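Local coordinates for protein TRAP dicarboxylate transporter-DctP subunit (PDB 4NHB) that binds sn-glycerol 3-phosphate as the periplasmic solute-binding component of a TRAP transporter, probably delivering it for uptake, at residues 52-55 / 61-64. Residues are numbered along the deposited sequence; the frame is centred on the assembly and turned at random.
Sequences KYLK and KYEV
Leu54 rests one methyl, CD2, against two side chains of segment 61-64: it lies 3.9 Å from Tyr62 CB and 3.9 Å from Val64 CG2. CG lies anti to the backbone N (chi1 178°), and with chi2 at 57° it is CD2 that meets both, Val64 at about a right angle and Tyr62 at a slant, by the root of the ring. Beside this apolar patch, Lys55 passes Tyr62 O with its aliphatic part, CG at 3.6 Å; that carbonyl oxygen is buried here and finds no hydrogen-bond partner. The lysine then bends at chi3 and chi4 and runs alongside Glu63, NZ standing 3.5 Å from Glu63 OE2, a long salt bridge and a weak hydrogen bond at the exposed border. Helix 42-57 is the crossover of a beta-alpha-beta unit between the parallel strands 30-34 and 63-67, in the periplasmic-binding-protein fold, and the contact joins its last turn to Tyr62 and the first two residues of the second strand, away from the ligand pocket. Ile31 of the first strand touches both Leu54 and Tyr62. Helix 252-286 packs on Leu54 through Trp257, Ile258 and Ala261, while its Asp254 accepts a hydrogen bond from Tyr62 OH and pairs with Lys61 NZ.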
loop_
_atom_site.group_PDB
_atom_site.type_symbol
_atom_site.label_atom_id
_atom_site.label_comp_id
_atom_site.label_asym_id
_atom_site.label_seq_id
_atom_site.Cartn_x
_atom_site.Cartn_y
_atom_site.Cartn_z
ATOM N N LYS A 52 -0.583 16.508 -11.812
ATOM C CA LYS A 52 -1.222 17.817 -11.884
ATOM C C LYS A 52 -0.423 18.899 -11.159
ATOM O O LYS A 52 -0.188 19.981 -11.695
ATOM C CB LYS A 52 -2.634 17.750 -11.299
ATOM C CG LYS A 52 -3.447 19.057 -11.443
ATOM C CD LYS A 52 -4.764 18.937 -10.721
ATOM C CE LYS A 52 -4.593 19.118 -9.196
ATOM N NZ LYS A 52 -5.873 18.925 -8.425
ATOM N N TYR A 53 -0.022 18.603 -9.935
ATOM C CA TYR A 53 0.757 19.528 -9.133
ATOM C C TYR A 53 2.138 19.824 -9.754
ATOM O O TYR A 53 2.606 20.967 -9.761
ATOM C CB TYR A 53 0.920 18.955 -7.734
ATOM C CG TYR A 53 -0.320 18.982 -6.862
ATOM C CD1 TYR A 53 -1.199 20.050 -6.894
ATOM C CD2 TYR A 53 -0.586 17.950 -5.956
ATOM C CE1 TYR A 53 -2.320 20.081 -6.085
ATOM C CE2 TYR A 53 -1.694 17.975 -5.142
ATOM C CZ TYR A 53 -2.568 19.046 -5.194
ATOM O OH TYR A 53 -3.691 19.074 -4.384
ATOM N N LEU A 54 2.796 18.809 -10.291
ATOM C CA LEU A 54 4.152 18.994 -10.810
ATOM C C LEU A 54 4.188 19.850 -12.068
ATOM O O LEU A 54 5.152 20.599 -12.313
ATOM C CB LEU A 54 4.789 17.650 -11.130
ATOM C CG LEU A 54 6.185 17.791 -11.730
ATOM C CD1 LEU A 54 7.061 18.600 -10.761
ATOM C CD2 LEU A 54 6.778 16.405 -12.076
ATOM N N LYS A 55 3.156 19.701 -12.888
ATOM C CA LYS A 55 3.008 20.513 -14.074
ATOM C C LYS A 55 2.809 21.956 -13.665
ATOM O O LYS A 55 3.445 22.853 -14.206
ATOM C CB LYS A 55 1.787 20.071 -14.851
ATOM C CG LYS A 55 1.851 20.393 -16.306
ATOM C CD LYS A 55 0.472 20.470 -16.937
ATOM C CE LYS A 55 0.509 19.979 -18.379
ATOM N NZ LYS A 55 1.707 20.473 -19.139
ATOM N N LYS A 61 6.728 22.614 -17.787
ATOM C CA LYS A 61 7.990 22.031 -18.199
ATOM C C LYS A 61 7.989 20.509 -18.136
ATOM O O LYS A 61 8.406 19.837 -19.083
ATOM C CB LYS A 61 9.096 22.560 -17.300
ATOM C CG LYS A 61 10.419 21.902 -17.561
ATOM C CD LYS A 61 11.550 22.655 -16.909
ATOM C CE LYS A 61 12.781 21.788 -16.824
ATOM N NZ LYS A 61 13.963 22.539 -16.308
ATOM N N TYR A 62 7.543 19.964 -17.005
ATOM C CA TYR A 62 7.393 18.512 -16.880
ATOM C C TYR A 62 5.965 18.109 -17.121
ATOM O O TYR A 62 5.032 18.774 -16.661
ATOM C CB TYR A 62 7.823 18.027 -15.515
ATOM C CG TYR A 62 9.294 18.196 -15.245
ATOM C CD1 TYR A 62 10.201 17.234 -15.624
ATOM C CD2 TYR A 62 9.766 19.324 -14.598
ATOM C CE1 TYR A 62 11.548 17.375 -15.369
ATOM C CE2 TYR A 62 11.101 19.485 -14.331
ATOM C CZ TYR A 62 12.000 18.511 -14.729
ATOM O OH TYR A 62 13.343 18.667 -14.461
ATOM N N GLU A 63 5.802 17.036 -17.887
ATOM C CA GLU A 63 4.529 16.360 -18.005
ATOM C C GLU A 63 4.682 14.923 -17.497
ATOM O O GLU A 63 5.720 14.280 -17.701
ATOM C CB GLU A 63 4.057 16.367 -19.452
ATOM C CG GLU A 63 3.962 17.767 -20.039
ATOM C CD GLU A 63 3.460 17.771 -21.469
ATOM O OE1 GLU A 63 3.541 16.718 -22.140
ATOM O OE2 GLU A 63 2.983 18.834 -21.922
ATOM N N VAL A 64 3.639 14.433 -16.835
ATOM C CA VAL A 64 3.647 13.097 -16.255
ATOM C C VAL A 64 2.630 12.220 -16.942
ATOM O O VAL A 64 1.435 12.547 -17.004
ATOM C CB VAL A 64 3.313 13.164 -14.771
ATOM C CG1 VAL A 64 3.320 11.751 -14.138
ATOM C CG2 VAL A 64 4.286 14.088 -14.074
#